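Local coordinates for protein CCMAN5 (PDB 2XSG) that hydrolyses alpha-mannosidic linkages as a calcium-containing family 92 glycoside hydrolase, probably acting on phosphomannose-bearing glycans of yeast-made glycoproteins, at residues A[11-16]-A[314-319]; A[584-589]-A[612-617]; A[619-624]-A[654-659]; A[646-651]-A[668-673]; A[659-662]-A[666-669]. All blocks are in the same frame, centred on the assembly; numbering follows the deposited sequence.

Contact 1: A[11-16]-A[314-319]; sequences SLVDVF and HLYRMF
Arg-317 NH2 points at two carbonyls of the N-terminal loop: it is hydrogen-bonded to Val-17 O and also lies 2.9 Å from Val-15 O. NH1 is held by Met-27 O, so the guanidinium is anchored through both terminal nitrogens. This is a buried contact that joins the N-terminal loop of the chain, in the range of the family 92 N-terminal domain, to the end of helix 306-318, in the catalytic range. A bend at chi2 (-62°) turns the arginine chain from the helix toward the loop.

The apolar half is built around the Tyr-316 ring. Val-13 CG1 sits over one face as a CH-pi contact, 4.0 Å from the ring centroid and 28° off its normal, and is nearest to the ring at CG, 3.6 Å away. Val-13 CG2 reaches only the tyrosine stem, at 3.8 Å from CB. Farther along the ring, Val-15 CG1 packs against the phenol end, with CE2 3.9 Å away. Trp-286 of helix 275-290 meets the same ring with its plane at about 45°, while Val-15 also touches Ala-108 on strand 106-109.

Two polar features bear on the shape of the loop. Thr-313 OG1, on the helix, is hydrogen-bonded to Asp-14 N. Asp-14 itself forms an Asx turn: Phe-16 N donates to its OD1 at 3.0 Å, arriving from above the carboxylate plane.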
# COMPACT_ATOMS: atom_id res chain seq x y z
N SER A 11 -18.06 5.41 -9.46
CA SER A 11 -19.25 5.29 -8.60
C SER A 11 -19.29 3.99 -7.80
O SER A 11 -19.99 3.90 -6.78
CB SER A 11 -20.53 5.40 -9.45
OG SER A 11 -20.59 4.33 -10.39
N LEU A 12 -18.53 2.99 -8.24
CA LEU A 12 -18.47 1.70 -7.54
C LEU A 12 -17.47 1.64 -6.38
O LEU A 12 -17.61 0.79 -5.48
CB LEU A 12 -18.21 0.55 -8.52
CG LEU A 12 -19.23 0.33 -9.63
CD1 LEU A 12 -18.78 -0.87 -10.48
CD2 LEU A 12 -20.68 0.11 -9.08
N VAL A 13 -16.47 2.52 -6.41
CA VAL A 13 -15.50 2.67 -5.33
C VAL A 13 -16.16 3.23 -4.05
O VAL A 13 -16.90 4.23 -4.09
CB VAL A 13 -14.33 3.60 -5.79
CG1 VAL A 13 -13.34 3.89 -4.68
CG2 VAL A 13 -13.59 2.98 -6.98
N ASP A 14 -15.90 2.57 -2.92
CA ASP A 14 -16.29 3.11 -1.62
C ASP A 14 -15.03 3.54 -0.85
O ASP A 14 -14.38 2.70 -0.20
CB ASP A 14 -17.09 2.05 -0.84
CG ASP A 14 -17.69 2.58 0.46
OD1 ASP A 14 -17.29 3.67 0.96
OD2 ASP A 14 -18.55 1.87 1.03
N VAL A 15 -14.71 4.84 -0.89
CA VAL A 15 -13.49 5.34 -0.26
C VAL A 15 -13.52 5.26 1.28
O VAL A 15 -12.53 5.57 1.94
CB VAL A 15 -13.11 6.78 -0.70
CG1 VAL A 15 -12.94 6.88 -2.22
CG2 VAL A 15 -14.12 7.82 -0.19
N PHE A 16 -14.65 4.86 1.85
CA PHE A 16 -14.75 4.76 3.31
C PHE A 16 -14.40 3.37 3.82
O PHE A 16 -14.20 3.18 5.02
CB PHE A 16 -16.12 5.19 3.80
CG PHE A 16 -16.37 6.66 3.63
CD1 PHE A 16 -15.70 7.58 4.44
CD2 PHE A 16 -17.26 7.11 2.68
CE1 PHE A 16 -15.91 8.95 4.28
CE2 PHE A 16 -17.49 8.47 2.51
CZ PHE A 16 -16.82 9.39 3.31
N HIS A 314 -10.91 -1.83 -4.12
CA HIS A 314 -9.54 -2.29 -3.93
C HIS A 314 -8.65 -2.03 -5.15
O HIS A 314 -7.43 -1.80 -5.01
CB HIS A 314 -9.47 -3.74 -3.46
CG HIS A 314 -10.06 -3.94 -2.09
ND1 HIS A 314 -9.62 -3.23 -0.99
CD2 HIS A 314 -11.06 -4.73 -1.65
CE1 HIS A 314 -10.32 -3.59 0.07
NE2 HIS A 314 -11.19 -4.51 -0.30
N LEU A 315 -9.24 -2.03 -6.35
CA LEU A 315 -8.48 -1.56 -7.51
C LEU A 315 -8.08 -0.09 -7.30
O LEU A 315 -6.91 0.31 -7.55
CB LEU A 315 -9.26 -1.74 -8.81
CG LEU A 315 -8.53 -1.58 -10.15
CD1 LEU A 315 -7.41 -2.62 -10.34
CD2 LEU A 315 -9.49 -1.62 -11.33
N TYR A 316 -9.02 0.72 -6.81
CA TYR A 316 -8.73 2.12 -6.47
C TYR A 316 -7.53 2.22 -5.50
O TYR A 316 -6.61 2.98 -5.71
CB TYR A 316 -9.99 2.80 -5.93
CG TYR A 316 -9.78 4.11 -5.19
CD1 TYR A 316 -9.69 5.33 -5.87
CD2 TYR A 316 -9.69 4.13 -3.80
CE1 TYR A 316 -9.49 6.54 -5.17
CE2 TYR A 316 -9.50 5.32 -3.10
CZ TYR A 316 -9.40 6.52 -3.79
OH TYR A 316 -9.21 7.70 -3.09
N ARG A 317 -7.55 1.40 -4.45
CA ARG A 317 -6.50 1.38 -3.44
C ARG A 317 -5.14 0.91 -4.00
O ARG A 317 -4.09 1.29 -3.48
CB ARG A 317 -6.90 0.47 -2.28
CG ARG A 317 -8.12 0.91 -1.48
CD ARG A 317 -7.88 2.24 -0.82
NE ARG A 317 -8.93 2.56 0.15
CZ ARG A 317 -9.19 3.78 0.62
NH1 ARG A 317 -8.49 4.83 0.21
NH2 ARG A 317 -10.17 3.94 1.49
N MET A 318 -5.17 0.07 -5.03
CA MET A 318 -3.95 -0.41 -5.68
C MET A 318 -3.13 0.68 -6.39
O MET A 318 -1.91 0.56 -6.51
CB MET A 318 -4.25 -1.56 -6.65
CG MET A 318 -3.03 -2.05 -7.45
SD MET A 318 -3.48 -3.33 -8.65
CE MET A 318 -4.86 -3.98 -7.82
N PHE A 319 -3.80 1.75 -6.82
CA PHE A 319 -3.15 2.89 -7.47
C PHE A 319 -2.96 4.09 -6.51
O PHE A 319 -3.51 5.17 -6.75
CB PHE A 319 -3.96 3.31 -8.73
CG PHE A 319 -3.90 2.32 -9.86
CD1 PHE A 319 -2.96 2.46 -10.89
CD2 PHE A 319 -4.77 1.24 -9.92
CE1 PHE A 319 -2.89 1.54 -11.96
CE2 PHE A 319 -4.72 0.31 -10.97
CZ PHE A 319 -3.79 0.45 -11.99

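Contact 2: A[584-589]-A[612-617]; sequences HSNANE and RAIYTK. With CA (calcium ion), chain C.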
# COMPACT_ATOMS: atom_id res chain seq x y z
N HIS A 584 -2.19 -20.53 9.24
CA HIS A 584 -2.05 -19.41 8.31
C HIS A 584 -2.60 -18.13 8.94
O HIS A 584 -3.59 -18.18 9.68
CB HIS A 584 -2.82 -19.72 7.03
CG HIS A 584 -2.87 -18.58 6.06
ND1 HIS A 584 -4.05 -17.97 5.68
CD2 HIS A 584 -1.89 -17.95 5.39
CE1 HIS A 584 -3.79 -17.00 4.83
NE2 HIS A 584 -2.48 -16.97 4.63
N SER A 585 -1.98 -16.99 8.64
CA SER A 585 -2.55 -15.70 9.02
C SER A 585 -3.04 -14.95 7.80
O SER A 585 -2.31 -14.83 6.79
CB SER A 585 -1.55 -14.84 9.80
OG SER A 585 -2.16 -13.61 10.18
N ASN A 586 -4.26 -14.42 7.89
CA ASN A 586 -4.81 -13.52 6.86
C ASN A 586 -4.52 -12.03 7.12
O ASN A 586 -4.73 -11.19 6.25
CB ASN A 586 -6.32 -13.71 6.71
CG ASN A 586 -6.70 -15.15 6.43
OD1 ASN A 586 -7.42 -15.80 7.21
ND2 ASN A 586 -6.20 -15.67 5.33
N ALA A 587 -4.02 -11.71 8.31
CA ALA A 587 -3.98 -10.33 8.79
C ALA A 587 -2.68 -9.63 8.45
O ALA A 587 -2.59 -8.40 8.56
CB ALA A 587 -4.24 -10.29 10.31
N ASN A 588 -1.68 -10.40 8.03
CA ASN A 588 -0.36 -9.89 7.67
C ASN A 588 0.15 -10.50 6.36
O ASN A 588 -0.39 -11.51 5.87
CB ASN A 588 0.64 -10.19 8.79
CG ASN A 588 1.75 -9.19 8.86
OD1 ASN A 588 1.59 -8.04 8.45
ND2 ASN A 588 2.90 -9.61 9.37
N GLU A 589 1.21 -9.90 5.82
CA GLU A 589 1.74 -10.27 4.50
C GLU A 589 2.78 -11.41 4.51
O GLU A 589 3.19 -11.87 3.44
CB GLU A 589 2.39 -9.06 3.81
CG GLU A 589 1.43 -7.94 3.42
CD GLU A 589 1.25 -6.92 4.53
OE1 GLU A 589 1.76 -7.15 5.63
OE2 GLU A 589 0.59 -5.89 4.29
N ARG A 612 -11.08 -18.43 -2.84
CA ARG A 612 -12.45 -17.93 -2.81
C ARG A 612 -12.91 -17.62 -1.38
O ARG A 612 -13.58 -16.61 -1.15
CB ARG A 612 -13.41 -18.89 -3.53
CG ARG A 612 -14.84 -18.37 -3.66
CD ARG A 612 -14.97 -17.20 -4.62
NE ARG A 612 -16.26 -16.51 -4.51
CZ ARG A 612 -17.12 -16.32 -5.51
NH1 ARG A 612 -16.83 -16.73 -6.74
NH2 ARG A 612 -18.26 -15.66 -5.30
N ALA A 613 -12.52 -18.47 -0.42
CA ALA A 613 -12.98 -18.34 0.98
C ALA A 613 -12.41 -17.13 1.73
O ALA A 613 -13.15 -16.33 2.32
CB ALA A 613 -12.69 -19.65 1.76
N ILE A 614 -11.08 -17.01 1.70
CA ILE A 614 -10.40 -15.91 2.40
C ILE A 614 -10.90 -14.57 1.88
O ILE A 614 -11.12 -13.64 2.66
CB ILE A 614 -8.85 -16.02 2.26
CG1 ILE A 614 -8.33 -17.26 3.00
CG2 ILE A 614 -8.12 -14.76 2.87
CD1 ILE A 614 -6.92 -17.71 2.57
N TYR A 615 -11.07 -14.46 0.58
CA TYR A 615 -11.34 -13.14 -0.02
C TYR A 615 -12.83 -12.80 -0.17
O TYR A 615 -13.17 -11.63 -0.28
CB TYR A 615 -10.63 -12.98 -1.36
CG TYR A 615 -9.13 -12.94 -1.20
CD1 TYR A 615 -8.49 -11.74 -0.90
CD2 TYR A 615 -8.37 -14.09 -1.35
CE1 TYR A 615 -7.12 -11.68 -0.73
CE2 TYR A 615 -6.99 -14.06 -1.19
CZ TYR A 615 -6.36 -12.83 -0.89
OH TYR A 615 -5.00 -12.78 -0.73
N THR A 616 -13.71 -13.80 -0.16
CA THR A 616 -15.12 -13.52 -0.42
C THR A 616 -16.11 -14.15 0.56
O THR A 616 -17.30 -13.93 0.43
CB THR A 616 -15.56 -13.89 -1.84
OG1 THR A 616 -15.73 -15.31 -1.94
CG2 THR A 616 -14.56 -13.43 -2.87
N LYS A 617 -15.61 -14.91 1.53
CA LYS A 617 -16.44 -15.63 2.50
C LYS A 617 -15.92 -15.42 3.93
O LYS A 617 -14.98 -14.66 4.15
CB LYS A 617 -16.47 -17.13 2.16
CG LYS A 617 -16.99 -17.46 0.76
CD LYS A 617 -16.90 -18.95 0.49
CE LYS A 617 -17.49 -19.33 -0.86
NZ LYS A 617 -18.97 -19.14 -0.91
CA CA C . 1.21 -5.79 7.82
O HOH W 1 -1.21 -6.13 7.61
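The loop that supplies two ligands of the calcium site, residues 584-589, rests through His-584 and Asn-586 on Ile-614 of helix 604-616. Both branches of Ile-614 border the Asn-586 side chain, and CD1 reaches on to His-584. CD1 lies 3.9 Å from His-584 CE1, meeting the imidazole obliquely, while CG2 lies 3.9 Å from Asn-586 CG. The isoleucine has CG2 opposite its backbone N and CG1 beside it (chi1 -66°), which spreads both branches over the loop. Phe-571 stacks on the His-584 ring, and Pro-595 touches both the histidine and Ile-614.

Beyond this foothold the loop tightens into an ST turn, with Ala-587 N donating to Ser-585 OG at 3.3 Å, and then reaches the metal. Asn-588 OD1 binds calcium at 2.4 Å and Glu-589 OE1 at 2.6 Å; Asp-662 OD2 and a water complete the observed set. That water donates to Ala-587 O at 2.8 Å, so the backbone holds a ligand that itself touches the ion. On the helix side the contact offers only the hydrocarbon of Ile-614, so the touch is van der Waals; the Glu-589 carboxylate lies at the calcium end, beside that of Asp-662, where the ion probably offsets their negative charge.

Contact 3: A[619-624]-A[654-659]; sequences TWNRYI and GMLPTM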
# COMPACT_ATOMS: atom_id res chain seq x y z
N THR A 619 -13.96 -16.91 7.11
CA THR A 619 -12.96 -17.92 7.45
C THR A 619 -12.62 -17.89 8.93
O THR A 619 -12.90 -16.89 9.61
CB THR A 619 -11.62 -17.71 6.70
OG1 THR A 619 -11.23 -16.33 6.79
CG2 THR A 619 -11.74 -18.13 5.23
N TRP A 620 -12.00 -18.97 9.41
CA TRP A 620 -11.40 -18.99 10.75
C TRP A 620 -10.14 -18.14 10.78
O TRP A 620 -9.26 -18.27 9.93
CB TRP A 620 -11.06 -20.41 11.17
CG TRP A 620 -12.26 -21.15 11.67
CD1 TRP A 620 -12.86 -22.24 11.08
CD2 TRP A 620 -13.02 -20.85 12.84
NE1 TRP A 620 -13.93 -22.64 11.84
CE2 TRP A 620 -14.06 -21.80 12.92
CE3 TRP A 620 -12.91 -19.88 13.85
CZ2 TRP A 620 -14.99 -21.81 13.97
CZ3 TRP A 620 -13.84 -19.88 14.89
CH2 TRP A 620 -14.87 -20.84 14.93
N ASN A 621 -10.08 -17.25 11.77
CA ASN A 621 -8.92 -16.40 11.97
C ASN A 621 -8.34 -16.55 13.36
O ASN A 621 -8.99 -16.20 14.35
CB ASN A 621 -9.26 -14.94 11.67
CG ASN A 621 -9.39 -14.70 10.19
OD1 ASN A 621 -8.40 -14.37 9.52
ND2 ASN A 621 -10.58 -14.92 9.64
N ARG A 622 -7.14 -17.12 13.41
CA ARG A 622 -6.42 -17.31 14.66
C ARG A 622 -5.50 -16.14 14.98
O ARG A 622 -5.34 -15.75 16.14
CB ARG A 622 -5.61 -18.63 14.63
CG ARG A 622 -4.71 -18.82 15.86
CD ARG A 622 -4.02 -20.19 15.92
NE ARG A 622 -3.06 -20.24 17.03
CZ ARG A 622 -2.27 -21.28 17.31
NH1 ARG A 622 -2.32 -22.40 16.61
NH2 ARG A 622 -1.43 -21.19 18.33
N TYR A 623 -4.90 -15.55 13.94
CA TYR A 623 -3.87 -14.54 14.16
C TYR A 623 -4.25 -13.11 13.77
O TYR A 623 -4.91 -12.88 12.76
CB TYR A 623 -2.59 -14.95 13.43
CG TYR A 623 -1.98 -16.27 13.90
CD1 TYR A 623 -2.25 -17.46 13.22
CD2 TYR A 623 -1.11 -16.31 14.98
CE1 TYR A 623 -1.68 -18.66 13.63
CE2 TYR A 623 -0.55 -17.52 15.40
CZ TYR A 623 -0.84 -18.69 14.72
OH TYR A 623 -0.28 -19.88 15.11
N ILE A 624 -3.81 -12.16 14.60
CA ILE A 624 -3.82 -10.72 14.26
C ILE A 624 -2.41 -10.35 13.81
O ILE A 624 -1.55 -11.23 13.72
CB ILE A 624 -4.32 -9.82 15.45
CG1 ILE A 624 -3.64 -10.21 16.77
CG2 ILE A 624 -5.85 -9.91 15.58
CD1 ILE A 624 -3.92 -9.26 17.94
N GLY A 654 -13.00 -2.35 7.26
CA GLY A 654 -12.77 -2.99 5.96
C GLY A 654 -11.93 -4.26 5.99
O GLY A 654 -12.20 -5.20 5.22
N MET A 655 -10.92 -4.30 6.86
CA MET A 655 -10.09 -5.48 7.04
C MET A 655 -10.29 -5.99 8.46
O MET A 655 -10.94 -5.34 9.28
CB MET A 655 -8.60 -5.13 6.87
CG MET A 655 -8.27 -4.14 5.77
SD MET A 655 -8.38 -4.94 4.20
CE MET A 655 -7.64 -3.69 3.16
N LEU A 656 -9.64 -7.11 8.76
CA LEU A 656 -9.53 -7.59 10.13
C LEU A 656 -8.96 -6.48 11.03
O LEU A 656 -8.20 -5.64 10.55
CB LEU A 656 -8.62 -8.80 10.19
CG LEU A 656 -9.14 -10.07 9.48
CD1 LEU A 656 -8.04 -11.10 9.44
CD2 LEU A 656 -10.38 -10.62 10.17
N PRO A 657 -9.30 -6.50 12.33
CA PRO A 657 -8.62 -5.57 13.23
C PRO A 657 -7.09 -5.86 13.18
O PRO A 657 -6.70 -7.02 13.12
CB PRO A 657 -9.20 -5.91 14.60
CG PRO A 657 -9.74 -7.34 14.44
CD PRO A 657 -10.24 -7.40 13.05
N THR A 658 -6.28 -4.79 13.24
CA THR A 658 -4.81 -4.80 13.09
C THR A 658 -4.29 -5.02 11.65
O THR A 658 -3.08 -4.89 11.39
CB THR A 658 -4.08 -5.85 13.95
OG1 THR A 658 -4.27 -7.15 13.37
CG2 THR A 658 -4.51 -5.83 15.42
N MET A 659 -5.17 -5.40 10.74
CA MET A 659 -4.75 -5.75 9.39
C MET A 659 -4.58 -4.49 8.53
O MET A 659 -5.50 -4.07 7.85
CB MET A 659 -5.76 -6.71 8.77
CG MET A 659 -5.49 -7.10 7.31
SD MET A 659 -6.74 -8.30 6.81
CE MET A 659 -6.39 -8.44 5.06
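Asn-621 sets its amide against the methyls of Leu-656, the two side chains coming from opposite directions: OD1 comes to 3.3 Å from CD1, and the amide carbon CG also faces the leucine methyls. The asparagine belongs to strand 618-623, an outer strand of a three-stranded antiparallel sheet. The leucine opens a type II beta turn, Leu-656 to Met-659, in the loop running from strand 638-646 toward helix 665-675. The turn is closed by Met-659 N donating to Leu-656 O at 3.0 Å, and its third residue, Thr-658, has the positive phi (73°) expected at that position.

The amide is held within its own strand. Asn-621 ND2 donates to Thr-619 OG1 at 3.2 Å, with the acceptor 31° out of the amide plane, and makes a weak bond to Thr-619 O; this leaves OD1 turned to the leucine. Leu-656 also touches Thr-645 on the adjoining strand, so its side chain touches two neighbouring strands.

At the strand's end, Ile-624 and Thr-658 cross at about a right angle. Thr-658 OG1, hydrogen-bonded to Ala-625 N, rests 3.4 Å from Ile-624 CB, and Thr-658 CG2 follows at 4.0 Å. Ile-624 CG2 lies 3.9 Å from Pro-657 O, the preceding residue of the turn.

Contact 4: A[646-651]-A[668-673]; sequences KVYRLD and TMFVAA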
# COMPACT_ATOMS: atom_id res chain seq x y z
N LYS A 646 -15.43 -12.55 7.95
CA LYS A 646 -14.89 -12.17 6.64
C LYS A 646 -13.62 -11.37 6.87
O LYS A 646 -13.56 -10.53 7.77
CB LYS A 646 -15.86 -11.30 5.85
CG LYS A 646 -17.18 -11.93 5.48
CD LYS A 646 -17.87 -11.07 4.41
CE LYS A 646 -18.61 -11.90 3.37
NZ LYS A 646 -19.42 -11.00 2.49
N VAL A 647 -12.62 -11.63 6.04
CA VAL A 647 -11.33 -10.94 6.15
C VAL A 647 -11.48 -9.56 5.51
O VAL A 647 -10.97 -8.57 6.02
CB VAL A 647 -10.21 -11.79 5.50
CG1 VAL A 647 -8.93 -10.99 5.25
CG2 VAL A 647 -9.91 -12.99 6.37
N TYR A 648 -12.21 -9.53 4.40
CA TYR A 648 -12.48 -8.32 3.65
C TYR A 648 -13.97 -8.00 3.71
O TYR A 648 -14.78 -8.87 3.34
CB TYR A 648 -12.10 -8.53 2.19
CG TYR A 648 -10.62 -8.59 1.92
CD1 TYR A 648 -9.90 -9.77 2.09
CD2 TYR A 648 -9.94 -7.47 1.45
CE1 TYR A 648 -8.53 -9.82 1.84
CE2 TYR A 648 -8.56 -7.52 1.16
CZ TYR A 648 -7.87 -8.70 1.37
OH TYR A 648 -6.52 -8.75 1.10
N ARG A 649 -14.33 -6.79 4.15
CA ARG A 649 -15.74 -6.33 4.19
C ARG A 649 -15.92 -5.04 3.39
O ARG A 649 -15.02 -4.21 3.38
CB ARG A 649 -16.22 -6.04 5.63
CG ARG A 649 -15.89 -7.10 6.68
CD ARG A 649 -16.93 -7.20 7.80
NE ARG A 649 -17.28 -8.61 7.92
CZ ARG A 649 -17.76 -9.21 9.01
NH1 ARG A 649 -17.95 -8.53 10.13
NH2 ARG A 649 -18.03 -10.52 8.98
N LEU A 650 -17.09 -4.87 2.77
CA LEU A 650 -17.44 -3.56 2.21
C LEU A 650 -18.06 -2.75 3.35
O LEU A 650 -19.28 -2.58 3.43
CB LEU A 650 -18.38 -3.66 1.00
CG LEU A 650 -18.45 -2.37 0.16
CD1 LEU A 650 -17.20 -2.17 -0.70
CD2 LEU A 650 -19.70 -2.36 -0.72
N ASP A 651 -17.19 -2.27 4.23
CA ASP A 651 -17.55 -1.58 5.45
C ASP A 651 -16.40 -0.67 5.82
O ASP A 651 -15.24 -0.94 5.45
CB ASP A 651 -17.73 -2.60 6.58
CG ASP A 651 -18.44 -2.02 7.77
OD1 ASP A 651 -19.67 -1.80 7.66
OD2 ASP A 651 -17.79 -1.74 8.80
N THR A 668 -4.39 -4.89 -3.25
CA THR A 668 -3.78 -5.46 -4.44
C THR A 668 -3.89 -6.99 -4.46
O THR A 668 -4.17 -7.57 -5.49
CB THR A 668 -2.31 -5.03 -4.57
OG1 THR A 668 -2.23 -3.61 -4.52
CG2 THR A 668 -1.73 -5.49 -5.88
N MET A 669 -3.69 -7.64 -3.31
CA MET A 669 -3.94 -9.08 -3.23
C MET A 669 -5.40 -9.45 -3.50
O MET A 669 -5.68 -10.50 -4.09
CB MET A 669 -3.46 -9.66 -1.89
CG MET A 669 -1.99 -9.40 -1.61
SD MET A 669 -0.81 -9.92 -2.89
CE MET A 669 -0.40 -8.40 -3.72
N PHE A 670 -6.33 -8.61 -3.08
CA PHE A 670 -7.74 -8.85 -3.39
C PHE A 670 -7.98 -8.81 -4.90
O PHE A 670 -8.64 -9.68 -5.46
CB PHE A 670 -8.66 -7.84 -2.70
CG PHE A 670 -10.13 -8.11 -2.93
CD1 PHE A 670 -10.74 -7.70 -4.12
CD2 PHE A 670 -10.89 -8.77 -1.98
CE1 PHE A 670 -12.09 -7.97 -4.35
CE2 PHE A 670 -12.25 -9.05 -2.21
CZ PHE A 670 -12.84 -8.63 -3.38
N VAL A 671 -7.46 -7.77 -5.56
CA VAL A 671 -7.57 -7.70 -7.01
C VAL A 671 -7.00 -8.97 -7.66
O VAL A 671 -7.63 -9.55 -8.54
CB VAL A 671 -6.84 -6.46 -7.54
CG1 VAL A 671 -6.61 -6.57 -9.07
CG2 VAL A 671 -7.65 -5.21 -7.19
N ALA A 672 -5.82 -9.39 -7.21
CA ALA A 672 -5.14 -10.57 -7.77
C ALA A 672 -5.98 -11.84 -7.60
O ALA A 672 -6.10 -12.66 -8.54
CB ALA A 672 -3.77 -10.75 -7.12
N ALA A 673 -6.57 -12.00 -6.42
CA ALA A 673 -7.44 -13.14 -6.14
C ALA A 673 -8.65 -13.13 -7.07
O ALA A 673 -9.03 -14.17 -7.61
CB ALA A 673 -7.87 -13.14 -4.69
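Aromatic packing carries most of this contact: the rings of Tyr-648 and Phe-670 meet obliquely, with centroids 5.3 Å apart and planes inclined at 54°, a geometry that is neither a stack nor edge-to-face. The two side chains run past each other in opposite directions. Phe-670 CD2 stands over one face of the tyrosine ring, displaced toward its rim and 3.8 Å from Tyr-648 CD2. Having CG opposite its backbone N (chi1 -177°), Phe-670 leans from helix 665-675 toward the loop that follows strand 638-646. His-314 of helix 306-318 adds an edge-to-face contact with Tyr-648 and also meets Phe-670, while Tyr-615 of helix 604-616 lies against Tyr-648 with planes at about 30°. The pair is thus part of an aromatic cluster joining three helices to one loop.

Contacts made by side-chain stems are fewer. Phe-670 CB approaches Tyr-648 CE2 at 3.9 Å, and Met-669 offers its CB to the hydroxyl end, 4.4 Å from Tyr-648 OH, before its chain leads off.

The polar contribution comes from the phenol, whose OH is hydrogen-bonded to the backbone carbonyl of Met-666, one helical turn before Phe-670. Because a carbonyl oxygen can only accept, the proton must come from the tyrosine; the bond satisfies a buried hydroxyl and anchors the hydroxyl end of the ring to the helix backbone, consistent with a neutral phenol embedded among rings.

Contact 5: A[659-662]-A[666-669]; sequences MDND and MSTM. With CA (calcium ion), chain C.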
# COMPACT_ATOMS: atom_id res chain seq x y z
N MET A 659 -5.17 -5.40 10.74
CA MET A 659 -4.75 -5.75 9.39
C MET A 659 -4.58 -4.49 8.53
O MET A 659 -5.50 -4.07 7.85
CB MET A 659 -5.76 -6.71 8.77
CG MET A 659 -5.49 -7.10 7.31
SD MET A 659 -6.74 -8.30 6.81
CE MET A 659 -6.39 -8.44 5.06
N ASP A 660 -3.40 -3.88 8.59
CA ASP A 660 -3.14 -2.65 7.84
C ASP A 660 -3.05 -3.01 6.37
O ASP A 660 -2.57 -4.09 6.04
CB ASP A 660 -1.83 -2.02 8.30
CG ASP A 660 -1.90 -1.51 9.73
OD1 ASP A 660 -3.02 -1.16 10.17
OD2 ASP A 660 -0.86 -1.49 10.42
N ASN A 661 -3.54 -2.14 5.50
CA ASN A 661 -3.47 -2.38 4.05
C ASN A 661 -2.00 -2.39 3.57
O ASN A 661 -1.64 -3.13 2.64
CB ASN A 661 -4.28 -1.31 3.30
CG ASN A 661 -4.79 -1.79 1.94
OD1 ASN A 661 -4.22 -2.70 1.31
ND2 ASN A 661 -5.88 -1.16 1.47
N ASP A 662 -1.17 -1.58 4.24
CA ASP A 662 0.26 -1.38 3.88
C ASP A 662 0.46 -0.92 2.44
O ASP A 662 0.80 -1.72 1.55
CB ASP A 662 1.09 -2.64 4.17
CG ASP A 662 1.05 -3.06 5.64
OD1 ASP A 662 1.33 -2.23 6.53
OD2 ASP A 662 0.75 -4.24 5.91
N MET A 666 -2.86 -5.23 0.79
CA MET A 666 -4.02 -6.10 1.01
C MET A 666 -5.06 -5.91 -0.12
O MET A 666 -5.58 -6.90 -0.65
CB MET A 666 -4.60 -5.92 2.41
CG MET A 666 -3.66 -6.41 3.54
SD MET A 666 -2.94 -8.05 3.18
CE MET A 666 -2.29 -8.49 4.80
N SER A 667 -5.29 -4.65 -0.53
CA SER A 667 -6.17 -4.34 -1.68
C SER A 667 -5.70 -4.99 -2.98
O SER A 667 -6.51 -5.55 -3.73
CB SER A 667 -6.28 -2.83 -1.90
OG SER A 667 -6.87 -2.19 -0.78
N THR A 668 -4.39 -4.89 -3.25
CA THR A 668 -3.78 -5.46 -4.44
C THR A 668 -3.89 -6.99 -4.46
O THR A 668 -4.17 -7.57 -5.49
CB THR A 668 -2.31 -5.03 -4.57
OG1 THR A 668 -2.23 -3.61 -4.52
CG2 THR A 668 -1.73 -5.49 -5.88
N MET A 669 -3.69 -7.64 -3.31
CA MET A 669 -3.94 -9.08 -3.23
C MET A 669 -5.40 -9.45 -3.50
O MET A 669 -5.68 -10.50 -4.09
CB MET A 669 -3.46 -9.66 -1.89
CG MET A 669 -1.99 -9.40 -1.61
SD MET A 669 -0.81 -9.92 -2.89
CE MET A 669 -0.40 -8.40 -3.72
CA CA C . 1.21 -5.79 7.82
O HOH W 1 -1.21 -6.13 7.61
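Met-666, in the first turn of helix 665-675, reaches back over the loop that leads into it. Its CB lies 3.4 Å from Asn-661 OD1. CG, placed beside the backbone N, comes within 3.6 Å of Asp-660 O and 3.7 Å of Met-659 CE. A bend at chi2 (-46°) then carries the sulfur along the other methionine, with Met-666 SD 3.9 Å from Met-659 CE; the terminal methyl continues beside the same group, and the two chains cross at a slant.

Asn-661 secures the start of the helix by backbone and side chain together. Met-666 N donates to Asn-661 O at 3.1 Å, in the carbonyl plane and on a lone pair. Ser-667 N donates to Asn-661 OD1 at 2.9 Å, tilted 22° from the amide plane. Asn-661 ND2 returns a nearly straight bond (168°) to Ser-667 OG at 2.7 Å, lying in that plane. Ser-667 OG is also bonded to His-314 ND1, and Asn-661 ND2 to Asp-26 OD2.

Asp-662, which follows Asn-661, binds calcium through OD2 at 2.5 Å, while the calcium-bound water donates to Asp-660 O. The amide is fixed in its rotation by its bonds, and Asn-661 as a whole accepts from two N-H groups early in the helix, one at its backbone O and one at OD1, which ties the helix start to a metal ligand one residue away; the positive ion would be expected to polarise the bridging water.

From the N terminus, contact 1 closes the longest loop, bringing the opening loop of the N-terminal range onto helix 306-318 of the catalytic range. Contact 2 follows in series, joining loop 584-589 to helix 604-616. That helix runs into strand 618-623, where contact 3 begins. Contacts 3 and 4 cross, because 646-651 precedes 654-659 and 668-673 follows it. Contact 5 closes a short loop that ends on the same stretch of helix 665-675 as contact 4, and it shares Met-659 with contact 3. Contacts 2 and 5 meet at the calcium ion and its water, while contact 1 touches helix 665-675 through His-314, Leu-315, Arg-317 and Met-318.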